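Local coordinates for protein QdtA (Thermoanaerobacterium thermosaccharolyticum, PDB 4ZU5) that belongs to the cupin clan as a WxcM-like protein built on a beta-sandwich and binds thymidine in the crystal, at residues I91-M99 / I122-A132. Numbering follows the deposited sequence.
Sequences IGPLVWREM and IRNYDFYIDEA. Unlike the reference sequence in segment 91-99: Leu94 (reference Phe), Val95 (reference Leu).
Leu94 and Ala132 bring the two backbones closest, with CA atoms 6.0 Å apart, where the loop leading into strand 96-100 runs up against helix 125-136. Tyr128 reaches from the helix to that loop: its OH donates to Leu94 O over 2.8 Å, approaching from above the carbonyl plane, 46° out of it. Its ring is packed over one face by Trp96 CB, which lies 4.0 Å from the centroid of the Tyr128 ring. With CG anti to the backbone N (chi1 -180°), the Trp96 indole extends toward the helix start, where Tyr125 turns an edge onto its face; Tyr125 CD1 comes within 3.6 Å of Trp96 CE2, and the planes stand at 80° in a T-shaped pair. The aromatic cluster thus seats the C-terminal helix against the end of a cupin-type beta-sandwich, with Ile73 and Ser52 of neighbouring strands also touching Tyr128. In the indole plane, Trp96 NE1 donates an almost straight bond to Glu98 OE2 (2.9 Å), which helps to hold the ring's rotation, while Glu98 OE1 forms a salt bridge with Arg70. Asn124 caps the helix, its OD1 accepting from Phe127 N at 2.9 Å. Beside the cluster, Leu94 CD2 meets Ile122 CD1 at 3.9 Å.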
ATOM      1  N   ILE A  91      -3.267  -4.330  14.121  1.00 28.24           N
ATOM      2  CA  ILE A  91      -2.537  -5.047  15.150  1.00 29.99           C
ATOM      3  C   ILE A  91      -1.768  -4.064  15.982  1.00 28.42           C
ATOM      4  O   ILE A  91      -0.840  -3.452  15.518  1.00 30.98           O
ATOM      5  CB  ILE A  91      -1.532  -6.080  14.579  1.00 30.50           C
ATOM      6  CG1 ILE A  91      -2.251  -7.069  13.677  1.00 31.67           C
ATOM      7  CG2 ILE A  91      -0.822  -6.820  15.713  1.00 33.88           C
ATOM      8  CD1 ILE A  91      -1.323  -7.972  12.880  1.00 31.81           C
ATOM      9  N   GLY A  92      -2.124  -3.992  17.249  1.00 30.49           N
ATOM     10  CA  GLY A  92      -1.445  -3.177  18.204  1.00 32.07           C
ATOM     11  C   GLY A  92      -0.258  -3.818  18.900  1.00 33.49           C
ATOM     12  O   GLY A  92       0.257  -4.808  18.433  1.00 30.66           O
ATOM     13  N   PRO A  93       0.259  -3.160  19.939  1.00 38.98           N
ATOM     14  CA  PRO A  93       1.462  -3.603  20.638  1.00 38.98           C
ATOM     15  C   PRO A  93       1.277  -4.953  21.317  1.00 32.63           C
ATOM     16  O   PRO A  93       0.166  -5.306  21.771  1.00 31.47           O
ATOM     17  CB  PRO A  93       1.657  -2.518  21.685  1.00 42.03           C
ATOM     18  CG  PRO A  93       1.239  -1.300  20.938  1.00 42.98           C
ATOM     19  CD  PRO A  93      -0.053  -1.762  20.291  1.00 43.62           C
ATOM     20  N   LEU A  94       2.358  -5.709  21.232  1.00 33.30           N
ATOM     21  CA  LEU A  94       2.542  -6.929  21.981  1.00 34.07           C
ATOM     22  C   LEU A  94       1.632  -8.034  21.554  1.00 35.59           C
ATOM     23  O   LEU A  94       1.249  -8.908  22.346  1.00 30.74           O
ATOM     24  CB  LEU A  94       2.347  -6.666  23.459  1.00 33.54           C
ATOM     25  CG  LEU A  94       3.512  -5.871  24.054  1.00 36.04           C
ATOM     26  CD1 LEU A  94       3.205  -5.654  25.515  1.00 39.95           C
ATOM     27  CD2 LEU A  94       4.892  -6.481  23.879  1.00 41.45           C
ATOM     28  N   VAL A  95       1.380  -8.070  20.261  1.00 32.87           N
ATOM     29  CA  VAL A  95       0.739  -9.205  19.679  1.00 31.44           C
ATOM     30  C   VAL A  95       1.780  -9.877  18.795  1.00 33.54           C
ATOM     31  O   VAL A  95       2.436  -9.210  18.023  1.00 31.50           O
ATOM     32  CB  VAL A  95      -0.426  -8.752  18.810  1.00 31.01           C
ATOM     33  CG1 VAL A  95      -1.010  -9.927  18.039  1.00 31.45           C
ATOM     34  CG2 VAL A  95      -1.526  -8.110  19.675  1.00 31.68           C
ATOM     35  N   TRP A  96       1.954 -11.194  18.933  1.00 31.55           N
ATOM     36  CA  TRP A  96       2.917 -11.939  18.121  1.00 32.10           C
ATOM     37  C   TRP A  96       2.218 -12.356  16.861  1.00 33.82           C
ATOM     38  O   TRP A  96       1.077 -12.857  16.878  1.00 35.30           O
ATOM     39  CB  TRP A  96       3.418 -13.193  18.906  1.00 36.01           C
ATOM     40  CG  TRP A  96       4.430 -14.084  18.212  1.00 32.68           C
ATOM     41  CD1 TRP A  96       4.154 -15.158  17.441  1.00 35.00           C
ATOM     42  CD2 TRP A  96       5.850 -14.008  18.279  1.00 32.66           C
ATOM     43  NE1 TRP A  96       5.318 -15.747  16.984  1.00 34.86           N
ATOM     44  CE2 TRP A  96       6.372 -15.068  17.499  1.00 32.58           C
ATOM     45  CE3 TRP A  96       6.739 -13.125  18.854  1.00 34.98           C
ATOM     46  CZ2 TRP A  96       7.736 -15.263  17.303  1.00 34.83           C
ATOM     47  CZ3 TRP A  96       8.091 -13.356  18.712  1.00 35.31           C
ATOM     48  CH2 TRP A  96       8.575 -14.405  17.902  1.00 35.58           C
ATOM     49  N   ARG A  97       2.910 -12.254  15.739  1.00 35.34           N
ATOM     50  CA  ARG A  97       2.284 -12.758  14.535  1.00 35.09           C
ATOM     51  C   ARG A  97       3.186 -13.511  13.589  1.00 31.52           C
ATOM     52  O   ARG A  97       4.397 -13.302  13.556  1.00 37.09           O
ATOM     53  CB  ARG A  97       1.510 -11.669  13.803  1.00 37.48           C
ATOM     54  CG  ARG A  97       2.307 -10.870  12.811  1.00 41.66           C
ATOM     55  CD  ARG A  97       3.471 -10.215  13.513  1.00 46.15           C
ATOM     56  NE  ARG A  97       3.107  -9.394  14.672  1.00 53.24           N
ATOM     57  CZ  ARG A  97       2.833  -8.094  14.605  1.00 53.67           C
ATOM     58  NH1 ARG A  97       2.834  -7.490  13.423  1.00 56.23           N
ATOM     59  NH2 ARG A  97       2.594  -7.405  15.717  1.00 47.55           N
ATOM     60  N   GLU A  98       2.534 -14.407  12.863  1.00 32.68           N
ATOM     61  CA  GLU A  98       3.110 -15.188  11.752  1.00 31.93           C
ATOM     62  C   GLU A  98       2.128 -15.187  10.588  1.00 34.94           C
ATOM     63  O   GLU A  98       0.911 -15.062  10.753  1.00 38.45           O
ATOM     64  CB  GLU A  98       3.364 -16.620  12.251  1.00 35.19           C
ATOM     65  CG  GLU A  98       4.313 -16.679  13.433  1.00 34.07           C
ATOM     66  CD  GLU A  98       4.261 -17.979  14.204  1.00 34.93           C
ATOM     67  OE1 GLU A  98       3.609 -18.901  13.696  1.00 39.69           O
ATOM     68  OE2 GLU A  98       4.871 -18.032  15.285  1.00 41.27           O
ATOM     69  N   MET A  99       2.648 -15.301   9.376  1.00 34.68           N
ATOM     70  CA  MET A  99       1.820 -15.271   8.209  1.00 35.81           C
ATOM     71  C   MET A  99       2.134 -16.473   7.318  1.00 32.59           C
ATOM     72  O   MET A  99       3.294 -16.831   7.165  1.00 37.87           O
ATOM     73  CB  MET A  99       2.106 -13.995   7.417  1.00 37.15           C
ATOM     74  CG  MET A  99       1.823 -12.686   8.150  1.00 38.63           C
ATOM     75  SD  MET A  99       3.244 -12.046   8.999  1.00 51.39           S
ATOM     76  CE  MET A  99       3.932 -11.093   7.651  1.00 50.77           C
ATOM     77  N   ILE A 122      10.526  -7.012  18.368  1.00 46.12           N
ATOM     78  CA  ILE A 122      10.783  -8.128  19.265  1.00 44.30           C
ATOM     79  C   ILE A 122      10.836  -9.419  18.461  1.00 42.26           C
ATOM     80  O   ILE A 122       9.821  -9.881  17.926  1.00 43.98           O
ATOM     81  CB  ILE A 122       9.692  -8.309  20.310  1.00 45.08           C
ATOM     82  CG1 ILE A 122       9.531  -7.049  21.163  1.00 48.38           C
ATOM     83  CG2 ILE A 122      10.039  -9.495  21.196  1.00 46.50           C
ATOM     84  CD1 ILE A 122       8.328  -7.125  22.082  1.00 50.81           C
ATOM     85  N   ARG A 123      12.019 -10.016  18.372  1.00 43.51           N
ATOM     86  CA  ARG A 123      12.177 -11.263  17.626  1.00 44.15           C
ATOM     87  C   ARG A 123      12.382 -12.482  18.534  1.00 41.30           C
ATOM     88  O   ARG A 123      12.248 -13.603  18.108  1.00 37.50           O
ATOM     89  CB  ARG A 123      13.355 -11.151  16.667  1.00 50.57           C
ATOM     90  CG  ARG A 123      12.994 -10.372  15.420  1.00 59.52           C
ATOM     91  CD  ARG A 123      14.216  -9.806  14.702  1.00 66.51           C
ATOM     92  NE  ARG A 123      13.803  -8.860  13.667  1.00 75.06           N
ATOM     93  CZ  ARG A 123      13.029  -9.178  12.628  1.00 80.93           C
ATOM     94  NH1 ARG A 123      12.598 -10.427  12.445  1.00 85.96           N
ATOM     95  NH2 ARG A 123      12.682  -8.242  11.758  1.00 82.15           N
ATOM     96  N   ASN A 124      12.710 -12.248  19.787  1.00 44.96           N
ATOM     97  CA  ASN A 124      12.902 -13.351  20.714  1.00 42.29           C
ATOM     98  C   ASN A 124      11.591 -13.756  21.327  1.00 37.20           C
ATOM     99  O   ASN A 124      10.976 -13.008  22.074  1.00 36.74           O
ATOM    100  CB  ASN A 124      13.885 -12.960  21.806  1.00 46.20           C
ATOM    101  CG  ASN A 124      14.247 -14.133  22.687  1.00 43.57           C
ATOM    102  OD1 ASN A 124      13.437 -14.618  23.453  1.00 49.05           O
ATOM    103  ND2 ASN A 124      15.461 -14.617  22.544  1.00 49.61           N
ATOM    104  N   TYR A 125      11.175 -14.969  21.034  1.00 35.89           N
ATOM    105  CA  TYR A 125       9.893 -15.426  21.503  1.00 35.02           C
ATOM    106  C   TYR A 125       9.808 -15.458  23.012  1.00 37.71           C
ATOM    107  O   TYR A 125       8.771 -15.107  23.564  1.00 36.02           O
ATOM    108  CB  TYR A 125       9.555 -16.768  20.884  1.00 36.42           C
ATOM    109  CG  TYR A 125       8.175 -17.242  21.236  1.00 35.75           C
ATOM    110  CD1 TYR A 125       7.048 -16.668  20.656  1.00 36.66           C
ATOM    111  CD2 TYR A 125       7.973 -18.209  22.208  1.00 35.40           C
ATOM    112  CE1 TYR A 125       5.768 -17.077  20.998  1.00 32.58           C
ATOM    113  CE2 TYR A 125       6.712 -18.666  22.521  1.00 32.99           C
ATOM    114  CZ  TYR A 125       5.602 -18.096  21.948  1.00 37.77           C
ATOM    115  OH  TYR A 125       4.340 -18.478  22.328  1.00 34.95           O
ATOM    116  N   ASP A 126      10.889 -15.816  23.700  1.00 35.97           N
ATOM    117  CA  ASP A 126      10.826 -15.872  25.181  1.00 38.21           C
ATOM    118  C   ASP A 126      10.707 -14.483  25.807  1.00 37.72           C
ATOM    119  O   ASP A 126      10.007 -14.293  26.784  1.00 37.18           O
ATOM    120  CB  ASP A 126      12.036 -16.583  25.797  1.00 39.75           C
ATOM    121  CG  ASP A 126      12.097 -18.059  25.433  1.00 39.53           C
ATOM    122  OD1 ASP A 126      11.058 -18.739  25.344  1.00 36.95           O
ATOM    123  OD2 ASP A 126      13.215 -18.536  25.202  1.00 43.05           O
ATOM    124  N   PHE A 127      11.386 -13.521  25.214  1.00 38.93           N
ATOM    125  CA  PHE A 127      11.277 -12.145  25.661  1.00 42.35           C
ATOM    126  C   PHE A 127       9.872 -11.626  25.371  1.00 35.89           C
ATOM    127  O   PHE A 127       9.282 -10.966  26.206  1.00 40.67           O
ATOM    128  CB  PHE A 127      12.324 -11.265  24.968  1.00 46.90           C
ATOM    129  CG  PHE A 127      12.302  -9.822  25.444  1.00 53.83           C
ATOM    130  CD1 PHE A 127      12.576  -9.516  26.781  1.00 52.40           C
ATOM    131  CD2 PHE A 127      11.948  -8.773  24.584  1.00 53.56           C
ATOM    132  CE1 PHE A 127      12.508  -8.206  27.245  1.00 53.68           C
ATOM    133  CE2 PHE A 127      11.917  -7.459  25.037  1.00 54.29           C
ATOM    134  CZ  PHE A 127      12.201  -7.171  26.367  1.00 50.17           C
ATOM    135  N   TYR A 128       9.354 -11.908  24.179  1.00 36.63           N
ATOM    136  CA  TYR A 128       8.006 -11.518  23.846  1.00 37.40           C
ATOM    137  C   TYR A 128       7.091 -11.983  24.965  1.00 39.85           C
ATOM    138  O   TYR A 128       6.383 -11.201  25.578  1.00 34.97           O
ATOM    139  CB  TYR A 128       7.513 -12.102  22.513  1.00 37.69           C
ATOM    140  CG  TYR A 128       6.035 -11.981  22.398  1.00 37.40           C
ATOM    141  CD1 TYR A 128       5.446 -10.742  22.212  1.00 37.03           C
ATOM    142  CD2 TYR A 128       5.212 -13.057  22.626  1.00 38.58           C
ATOM    143  CE1 TYR A 128       4.082 -10.593  22.260  1.00 37.35           C
ATOM    144  CE2 TYR A 128       3.844 -12.917  22.657  1.00 41.62           C
ATOM    145  CZ  TYR A 128       3.275 -11.675  22.448  1.00 39.02           C
ATOM    146  OH  TYR A 128       1.906 -11.580  22.521  1.00 39.14           O
ATOM    147  N   ILE A 129       7.102 -13.286  25.226  1.00 38.40           N
ATOM    148  CA  ILE A 129       6.187 -13.871  26.195  1.00 37.54           C
ATOM    149  C   ILE A 129       6.315 -13.255  27.569  1.00 36.25           C
ATOM    150  O   ILE A 129       5.312 -13.037  28.226  1.00 40.12           O
ATOM    151  CB  ILE A 129       6.402 -15.404  26.319  1.00 40.07           C
ATOM    152  CG1 ILE A 129       6.018 -16.103  25.007  1.00 38.72           C
ATOM    153  CG2 ILE A 129       5.571 -15.995  27.452  1.00 42.85           C
ATOM    154  CD1 ILE A 129       4.529 -16.082  24.703  1.00 44.57           C
ATOM    155  N   ASP A 130       7.532 -13.019  28.019  1.00 37.06           N
ATOM    156  CA  ASP A 130       7.722 -12.378  29.297  1.00 41.62           C
ATOM    157  C   ASP A 130       7.035 -11.029  29.297  1.00 42.80           C
ATOM    158  O   ASP A 130       6.283 -10.751  30.209  1.00 41.57           O
ATOM    159  CB  ASP A 130       9.196 -12.166  29.606  1.00 47.33           C
ATOM    160  CG  ASP A 130       9.845 -13.433  30.159  1.00 58.40           C
ATOM    161  OD1 ASP A 130       9.135 -14.319  30.699  1.00 61.50           O
ATOM    162  OD2 ASP A 130      11.079 -13.525  30.032  1.00 60.17           O
ATOM    163  N   GLU A 131       7.379 -10.176  28.335  1.00 41.34           N
ATOM    164  CA  GLU A 131       6.755  -8.831  28.259  1.00 46.41           C
ATOM    165  C   GLU A 131       5.228  -8.925  28.150  1.00 44.07           C
ATOM    166  O   GLU A 131       4.489  -8.191  28.792  1.00 41.09           O
ATOM    167  CB  GLU A 131       7.272  -8.045  27.049  1.00 48.29           C
ATOM    168  CG  GLU A 131       8.733  -7.632  27.077  1.00 56.61           C
ATOM    169  CD  GLU A 131       9.146  -7.027  28.407  1.00 64.81           C
ATOM    170  OE1 GLU A 131       9.071  -5.783  28.497  1.00 68.36           O
ATOM    171  OE2 GLU A 131       9.499  -7.789  29.354  1.00 66.42           O
ATOM    172  N   ALA A 132       4.736  -9.821  27.310  1.00 38.40           N
ATOM    173  CA  ALA A 132       3.306  -9.901  27.103  1.00 36.96           C
ATOM    174  C   ALA A 132       2.569 -10.458  28.304  1.00 39.04           C
ATOM    175  O   ALA A 132       1.428 -10.092  28.566  1.00 37.51           O
ATOM    176  CB  ALA A 132       3.015 -10.742  25.866  1.00 40.04           C
TER